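Local coordinates for protein putative peptidase M23 (Pseudomonas aeruginosa PAO1, PDB 2HSI) that binds a zinc ion and probably acts as a metalloendopeptidase of the M23 family, although its activity and substrate are not established, at residues A[28-40]-A[266-280]. Sequence-based numbering, arbitrary orientation.
Sequences MRLLNKPVPGGVA and LNDARVDPAIFIGAF
At the interface between the N-terminal sheet domain and the zinc-bearing M23 domain, Ile275 packs on Leu31, Lys33, Gly38 and Val39, and Phe280 on Lys33 and Val35. Ile275 gives up the most surface to the other segment, 90 of the 603 Å² buried by both: CD1 reaches Gly38 CA at 3.7 Å, while the CG2 branch meets Leu31 CD2 at 4.0 Å. Phe276 crosses Val39 at about a right angle, its CZ 3.8 Å from Val39 CG2; CD1 of the same ring touches Leu31 CD2. Phe222 meets this ring from outside the two segments.

One direct hydrogen bond and one water bridge join the backbones. Gly37, in the type II beta turn from Val35 to Gly38, presents its carbonyl to Asp272 N (Gly37 O–Asp272 N 2.9 Å, N-H...O angle 150°). Asp272 is also the N-cap of the short, weakly bonded helix of about 273–277: its OD1 accepts from Ala274 N from above the carboxylate plane. Gly278 closes the helix in a Schellman motif; a water donates to both Leu30 O (2.6 Å) and Ile275 O (2.8 Å).

Lys33 lies across one face of the Phe280 ring in a CH-pi contact, CB 4.2 Å from the ring centroid and 10° off its normal. Bent at chi2 (-61°), the chain keeps CD 3.7 Å from Phe280 CD1 while NZ turns back to donate to Arg29 O.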
ATOM      1  N   MET A  28     -10.620   6.573  11.619  1.00 38.91           N
ATOM      2  CA  MET A  28     -11.502   5.405  11.683  1.00 40.65           C
ATOM      3  C   MET A  28     -12.645   5.548  10.674  1.00 40.81           C
ATOM      4  O   MET A  28     -12.997   4.595   9.989  1.00 43.31           O
ATOM      5  CB  MET A  28     -12.033   5.201  13.116  1.00 48.72           C
ATOM      6  CG  MET A  28     -13.226   4.234  13.281  1.00 48.46           C
ATOM      7  SD  MET A  28     -12.892   2.471  13.018  1.00 43.69           S
ATOM      8  CE  MET A  28     -12.492   1.927  14.662  1.00 49.40           C
ATOM      9  N   ARG A  29     -13.200   6.754  10.569  1.00 41.11           N
ATOM     10  CA  ARG A  29     -14.273   7.036   9.617  1.00 42.53           C
ATOM     11  C   ARG A  29     -13.800   6.946   8.162  1.00 38.40           C
ATOM     12  O   ARG A  29     -14.545   6.515   7.282  1.00 41.22           O
ATOM     13  CB  ARG A  29     -14.894   8.411   9.906  1.00 44.66           C
ATOM     14  CG  ARG A  29     -16.272   8.640   9.283  1.00 57.65           C
ATOM     15  CD  ARG A  29     -17.327   7.674   9.827  1.00 66.52           C
ATOM     16  NE  ARG A  29     -18.585   7.770   9.088  1.00 72.37           N
ATOM     17  CZ  ARG A  29     -19.656   7.009   9.303  1.00 76.54           C
ATOM     18  NH1 ARG A  29     -19.645   6.070  10.245  1.00 76.19           N
ATOM     19  NH2 ARG A  29     -20.746   7.187   8.570  1.00 77.97           N
ATOM     20  N   LEU A  30     -12.551   7.334   7.922  1.00 33.42           N
ATOM     21  CA  LEU A  30     -11.972   7.296   6.581  1.00 33.92           C
ATOM     22  C   LEU A  30     -11.532   5.891   6.146  1.00 33.39           C
ATOM     23  O   LEU A  30     -11.837   5.445   5.041  1.00 27.43           O
ATOM     24  CB  LEU A  30     -10.781   8.255   6.502  1.00 38.84           C
ATOM     25  CG  LEU A  30     -10.145   8.487   5.129  1.00 33.44           C
ATOM     26  CD1 LEU A  30     -10.863   9.593   4.374  1.00 43.04           C
ATOM     27  CD2 LEU A  30      -8.685   8.827   5.306  1.00 38.59           C
ATOM     28  N   LEU A  31     -10.822   5.194   7.023  1.00 22.91           N
ATOM     29  CA  LEU A  31     -10.129   3.972   6.632  1.00 24.68           C
ATOM     30  C   LEU A  31     -10.884   2.679   6.881  1.00 23.04           C
ATOM     31  O   LEU A  31     -10.571   1.679   6.256  1.00 21.65           O
ATOM     32  CB  LEU A  31      -8.734   3.901   7.274  1.00 23.79           C
ATOM     33  CG  LEU A  31      -7.751   4.989   6.818  1.00 25.27           C
ATOM     34  CD1 LEU A  31      -6.370   4.728   7.388  1.00 26.28           C
ATOM     35  CD2 LEU A  31      -7.702   5.136   5.279  1.00 24.12           C
ATOM     36  N   ASN A  32     -11.862   2.683   7.786  1.00 24.92           N
ATOM     37  CA  ASN A  32     -12.619   1.457   8.053  1.00 22.60           C
ATOM     38  C   ASN A  32     -13.623   1.148   6.941  1.00 22.08           C
ATOM     39  O   ASN A  32     -14.795   1.526   7.018  1.00 23.80           O
ATOM     40  CB  ASN A  32     -13.313   1.498   9.420  1.00 26.00           C
ATOM     41  CG  ASN A  32     -13.747   0.127   9.897  1.00 26.11           C
ATOM     42  OD1 ASN A  32     -12.994  -0.847   9.805  1.00 21.42           O
ATOM     43  ND2 ASN A  32     -14.968   0.044  10.421  1.00 25.62           N
ATOM     44  N   LYS A  33     -13.134   0.479   5.902  1.00 23.36           N
ATOM     45  CA  LYS A  33     -13.963  -0.004   4.794  1.00 25.19           C
ATOM     46  C   LYS A  33     -13.713  -1.507   4.651  1.00 19.57           C
ATOM     47  O   LYS A  33     -13.003  -1.941   3.720  1.00 20.66           O
ATOM     48  CB  LYS A  33     -13.612   0.717   3.483  1.00 26.36           C
ATOM     49  CG  LYS A  33     -13.569   2.246   3.539  1.00 23.29           C
ATOM     50  CD  LYS A  33     -14.912   2.872   3.925  1.00 31.16           C
ATOM     51  CE  LYS A  33     -14.832   4.392   3.824  1.00 39.48           C
ATOM     52  NZ  LYS A  33     -15.735   5.083   4.779  1.00 42.49           N
ATOM     53  N   PRO A  34     -14.247  -2.316   5.598  1.00 22.47           N
ATOM     54  CA  PRO A  34     -13.874  -3.729   5.577  1.00 19.02           C
ATOM     55  C   PRO A  34     -14.660  -4.560   4.560  1.00 26.24           C
ATOM     56  O   PRO A  34     -15.701  -5.135   4.880  1.00 22.17           O
ATOM     57  CB  PRO A  34     -14.120  -4.191   7.024  1.00 20.52           C
ATOM     58  CG  PRO A  34     -15.119  -3.228   7.585  1.00 27.05           C
ATOM     59  CD  PRO A  34     -15.180  -2.010   6.701  1.00 26.02           C
ATOM     60  N   VAL A  35     -14.135  -4.601   3.337  1.00 24.08           N
ATOM     61  CA  VAL A  35     -14.665  -5.392   2.225  1.00 24.96           C
ATOM     62  C   VAL A  35     -13.445  -6.076   1.561  1.00 29.32           C
ATOM     63  O   VAL A  35     -12.317  -5.721   1.884  1.00 19.71           O
ATOM     64  CB  VAL A  35     -15.444  -4.487   1.200  1.00 22.30           C
ATOM     65  CG1 VAL A  35     -16.684  -3.850   1.837  1.00 23.65           C
ATOM     66  CG2 VAL A  35     -14.543  -3.425   0.587  1.00 24.61           C
ATOM     67  N   PRO A  36     -13.650  -7.075   0.665  1.00 29.75           N
ATOM     68  CA  PRO A  36     -12.455  -7.605  -0.027  1.00 26.87           C
ATOM     69  C   PRO A  36     -11.792  -6.512  -0.884  1.00 23.05           C
ATOM     70  O   PRO A  36     -12.485  -5.739  -1.532  1.00 24.12           O
ATOM     71  CB  PRO A  36     -13.023  -8.727  -0.907  1.00 24.88           C
ATOM     72  CG  PRO A  36     -14.361  -9.064  -0.273  1.00 22.44           C
ATOM     73  CD  PRO A  36     -14.875  -7.771   0.228  1.00 25.11           C
ATOM     74  N   GLY A  37     -10.465  -6.427  -0.847  1.00 19.92           N
ATOM     75  CA  GLY A  37      -9.760  -5.301  -1.485  1.00 21.40           C
ATOM     76  C   GLY A  37      -9.764  -4.029  -0.650  1.00 20.90           C
ATOM     77  O   GLY A  37      -9.238  -2.992  -1.078  1.00 24.26           O
ATOM     78  N   GLY A  38     -10.356  -4.102   0.544  1.00 21.23           N
ATOM     79  CA  GLY A  38     -10.536  -2.937   1.407  1.00 23.20           C
ATOM     80  C   GLY A  38      -9.660  -2.943   2.651  1.00 22.09           C
ATOM     81  O   GLY A  38      -8.617  -3.596   2.679  1.00 19.47           O
ATOM     82  N   VAL A  39     -10.083  -2.192   3.667  1.00 20.71           N
ATOM     83  CA  VAL A  39      -9.297  -1.961   4.886  1.00 18.73           C
ATOM     84  C   VAL A  39     -10.165  -2.122   6.149  1.00 19.30           C
ATOM     85  O   VAL A  39     -11.277  -1.601   6.218  1.00 24.39           O
ATOM     86  CB  VAL A  39      -8.640  -0.538   4.877  1.00 16.22           C
ATOM     87  CG1 VAL A  39      -7.862  -0.261   6.179  1.00 20.15           C
ATOM     88  CG2 VAL A  39      -7.719  -0.342   3.665  1.00 16.39           C
ATOM     89  N   ALA A  40      -9.653  -2.831   7.154  1.00 18.41           N
ATOM     90  CA  ALA A  40     -10.357  -2.913   8.437  1.00 20.27           C
ATOM     91  C   ALA A  40      -9.523  -2.258   9.519  1.00 25.07           C
ATOM     92  O   ALA A  40      -8.335  -2.560   9.655  1.00 20.83           O
ATOM     93  CB  ALA A  40     -10.648  -4.363   8.794  1.00 20.44           C
ATOM     94  N   LEU A 266      -0.895  -3.124   2.175  1.00 17.39           N
ATOM     95  CA  LEU A 266      -0.847  -3.206   3.635  1.00 19.39           C
ATOM     96  C   LEU A 266      -0.780  -4.681   3.959  1.00 20.07           C
ATOM     97  O   LEU A 266      -1.554  -5.468   3.405  1.00 22.29           O
ATOM     98  CB  LEU A 266      -2.117  -2.630   4.271  1.00 16.33           C
ATOM     99  CG  LEU A 266      -2.293  -1.119   4.446  1.00 20.63           C
ATOM    100  CD1 LEU A 266      -3.767  -0.812   4.682  1.00 21.83           C
ATOM    101  CD2 LEU A 266      -1.454  -0.605   5.608  1.00 17.49           C
ATOM    102  N   ASN A 267       0.134  -5.054   4.850  1.00 14.84           N
ATOM    103  CA  ASN A 267       0.371  -6.456   5.237  1.00 18.63           C
ATOM    104  C   ASN A 267       0.370  -7.441   4.065  1.00 17.71           C
ATOM    105  O   ASN A 267      -0.276  -8.488   4.126  1.00 15.58           O
ATOM    106  CB  ASN A 267      -0.568  -6.936   6.375  1.00 16.12           C
ATOM    107  CG  ASN A 267      -2.044  -6.644   6.114  1.00 16.98           C
ATOM    108  OD1 ASN A 267      -2.555  -5.600   6.512  1.00 16.41           O
ATOM    109  ND2 ASN A 267      -2.725  -7.549   5.410  1.00 16.87           N
ATOM    110  N   ASP A 268       1.091  -7.078   2.999  1.00 17.16           N
ATOM    111  CA  ASP A 268       1.162  -7.870   1.762  1.00 18.73           C
ATOM    112  C   ASP A 268      -0.208  -8.150   1.118  1.00 23.39           C
ATOM    113  O   ASP A 268      -0.450  -9.239   0.573  1.00 20.00           O
ATOM    114  CB  ASP A 268       1.967  -9.158   1.973  1.00 15.88           C
ATOM    115  CG  ASP A 268       2.396  -9.823   0.663  1.00 20.86           C
ATOM    116  OD1 ASP A 268       2.584  -9.116  -0.350  1.00 18.40           O
ATOM    117  OD2 ASP A 268       2.547 -11.066   0.663  1.00 21.08           O
ATOM    118  N   ALA A 269      -1.098  -7.158   1.195  1.00 17.07           N
ATOM    119  CA  ALA A 269      -2.381  -7.208   0.523  1.00 23.01           C
ATOM    120  C   ALA A 269      -2.576  -5.916  -0.258  1.00 22.61           C
ATOM    121  O   ALA A 269      -2.573  -4.824   0.332  1.00 23.64           O
ATOM    122  CB  ALA A 269      -3.504  -7.399   1.534  1.00 19.84           C
ATOM    123  N   ARG A 270      -2.731  -6.031  -1.579  1.00 19.90           N
ATOM    124  CA  ARG A 270      -3.086  -4.868  -2.404  1.00 21.24           C
ATOM    125  C   ARG A 270      -4.518  -4.445  -2.139  1.00 23.88           C
ATOM    126  O   ARG A 270      -5.459  -5.251  -2.222  1.00 22.98           O
ATOM    127  CB  ARG A 270      -2.878  -5.113  -3.909  1.00 18.74           C
ATOM    128  CG  ARG A 270      -1.510  -4.684  -4.446  1.00 28.64           C
ATOM    129  CD  ARG A 270      -0.546  -5.845  -4.472  1.00 36.82           C
ATOM    130  NE  ARG A 270       0.117  -5.995  -3.197  1.00 33.01           N
ATOM    131  CZ  ARG A 270       0.590  -7.134  -2.700  1.00 32.69           C
ATOM    132  NH1 ARG A 270       0.489  -8.285  -3.349  1.00 31.50           N
ATOM    133  NH2 ARG A 270       1.173  -7.115  -1.525  1.00 19.75           N
ATOM    134  N   VAL A 271      -4.668  -3.171  -1.802  1.00 21.73           N
ATOM    135  CA  VAL A 271      -5.955  -2.614  -1.444  1.00 21.56           C
ATOM    136  C   VAL A 271      -6.256  -1.388  -2.294  1.00 17.95           C
ATOM    137  O   VAL A 271      -5.379  -0.882  -3.003  1.00 24.65           O
ATOM    138  CB  VAL A 271      -6.062  -2.302   0.081  1.00 19.00           C
ATOM    139  CG1 VAL A 271      -5.898  -3.582   0.906  1.00 17.86           C
ATOM    140  CG2 VAL A 271      -5.059  -1.215   0.506  1.00 16.56           C
ATOM    141  N   ASP A 272      -7.509  -0.947  -2.241  1.00 22.83           N
ATOM    142  CA  ASP A 272      -8.013   0.155  -3.049  1.00 24.20           C
ATOM    143  C   ASP A 272      -7.419   1.491  -2.605  1.00 19.00           C
ATOM    144  O   ASP A 272      -7.747   1.995  -1.522  1.00 23.30           O
ATOM    145  CB  ASP A 272      -9.543   0.187  -2.949  1.00 29.81           C
ATOM    146  CG  ASP A 272     -10.190   1.196  -3.886  1.00 31.48           C
ATOM    147  OD1 ASP A 272      -9.491   1.900  -4.648  1.00 31.02           O
ATOM    148  OD2 ASP A 272     -11.435   1.273  -3.862  1.00 28.25           O
ATOM    149  N   PRO A 273      -6.557   2.086  -3.451  1.00 21.42           N
ATOM    150  CA  PRO A 273      -5.938   3.359  -3.100  1.00 22.01           C
ATOM    151  C   PRO A 273      -6.942   4.498  -2.914  1.00 24.98           C
ATOM    152  O   PRO A 273      -6.629   5.456  -2.214  1.00 23.77           O
ATOM    153  CB  PRO A 273      -5.019   3.634  -4.298  1.00 21.61           C
ATOM    154  CG  PRO A 273      -4.741   2.276  -4.851  1.00 20.00           C
ATOM    155  CD  PRO A 273      -6.081   1.620  -4.765  1.00 18.00           C
ATOM    156  N   ALA A 274      -8.137   4.372  -3.507  1.00 23.67           N
ATOM    157  CA  ALA A 274      -9.200   5.380  -3.373  1.00 23.84           C
ATOM    158  C   ALA A 274      -9.672   5.574  -1.919  1.00 21.02           C
ATOM    159  O   ALA A 274     -10.068   6.666  -1.547  1.00 24.30           O
ATOM    160  CB  ALA A 274     -10.384   5.063  -4.287  1.00 23.54           C
ATOM    161  N   ILE A 275      -9.602   4.513  -1.114  1.00 19.47           N
ATOM    162  CA  ILE A 275      -9.931   4.571   0.324  1.00 26.97           C
ATOM    163  C   ILE A 275      -9.083   5.638   1.037  1.00 25.10           C
ATOM    164  O   ILE A 275      -9.600   6.465   1.798  1.00 21.91           O
ATOM    165  CB  ILE A 275      -9.740   3.172   0.984  1.00 23.21           C
ATOM    166  CG1 ILE A 275     -10.745   2.165   0.409  1.00 25.04           C
ATOM    167  CG2 ILE A 275      -9.836   3.232   2.538  1.00 21.14           C
ATOM    168  CD1 ILE A 275     -10.474   0.735   0.801  1.00 26.00           C
ATOM    169  N   PHE A 276      -7.789   5.647   0.723  1.00 23.90           N
ATOM    170  CA  PHE A 276      -6.813   6.515   1.372  1.00 21.28           C
ATOM    171  C   PHE A 276      -6.875   7.979   0.940  1.00 25.99           C
ATOM    172  O   PHE A 276      -6.398   8.857   1.656  1.00 25.81           O
ATOM    173  CB  PHE A 276      -5.404   5.953   1.144  1.00 24.11           C
ATOM    174  CG  PHE A 276      -5.216   4.579   1.711  1.00 21.65           C
ATOM    175  CD1 PHE A 276      -4.766   4.413   3.016  1.00 18.19           C
ATOM    176  CD2 PHE A 276      -5.520   3.453   0.952  1.00 20.25           C
ATOM    177  CE1 PHE A 276      -4.608   3.148   3.555  1.00 24.64           C
ATOM    178  CE2 PHE A 276      -5.375   2.190   1.488  1.00 23.37           C
ATOM    179  CZ  PHE A 276      -4.912   2.037   2.791  1.00 18.22           C
ATOM    180  N   ILE A 277      -7.440   8.239  -0.233  1.00 27.06           N
ATOM    181  CA  ILE A 277      -7.574   9.616  -0.719  1.00 32.56           C
ATOM    182  C   ILE A 277      -8.988  10.168  -0.476  1.00 34.24           C
ATOM    183  O   ILE A 277      -9.270  11.328  -0.772  1.00 38.65           O
ATOM    184  CB  ILE A 277      -7.127   9.765  -2.219  1.00 32.29           C
ATOM    185  CG1 ILE A 277      -8.019   8.941  -3.157  1.00 33.25           C
ATOM    186  CG2 ILE A 277      -5.633   9.388  -2.382  1.00 25.85           C
ATOM    187  CD1 ILE A 277      -7.685   9.091  -4.643  1.00 34.47           C
ATOM    188  N   GLY A 278      -9.857   9.324   0.081  1.00 35.80           N
ATOM    189  CA  GLY A 278     -11.244   9.685   0.382  1.00 41.96           C
ATOM    190  C   GLY A 278     -12.236   9.492  -0.758  1.00 44.22           C
ATOM    191  O   GLY A 278     -13.239  10.205  -0.827  1.00 45.50           O
ATOM    192  N   ALA A 279     -11.977   8.515  -1.628  1.00 42.48           N
ATOM    193  CA  ALA A 279     -12.766   8.322  -2.849  1.00 48.26           C
ATOM    194  C   ALA A 279     -13.410   6.929  -3.010  1.00 52.86           C
ATOM    195  O   ALA A 279     -13.706   6.508  -4.129  1.00 54.66           O
ATOM    196  CB  ALA A 279     -11.920   8.676  -4.079  1.00 47.22           C
ATOM    197  N   PHE A 280     -13.616   6.228  -1.894  1.00 54.30           N
ATOM    198  CA  PHE A 280     -14.385   4.976  -1.846  1.00 55.49           C
ATOM    199  C   PHE A 280     -15.869   5.387  -1.710  1.00 60.52           C
ATOM    200  O   PHE A 280     -16.175   6.130  -0.777  1.00 65.77           O
ATOM    201  CB  PHE A 280     -13.906   4.153  -0.634  1.00 50.91           C
ATOM    202  CG  PHE A 280     -14.615   2.834  -0.439  1.00 52.80           C
ATOM    203  CD1 PHE A 280     -15.781   2.752   0.328  1.00 53.41           C
ATOM    204  CD2 PHE A 280     -14.092   1.663  -0.982  1.00 48.61           C
ATOM    205  CE1 PHE A 280     -16.431   1.530   0.519  1.00 52.61           C
ATOM    206  CE2 PHE A 280     -14.733   0.442  -0.791  1.00 39.41           C
ATOM    207  CZ  PHE A 280     -15.906   0.375  -0.042  1.00 50.76           C
TER
HETATM  208  O   HOH W   1     -12.220   6.244   2.616  1.00 33.09           O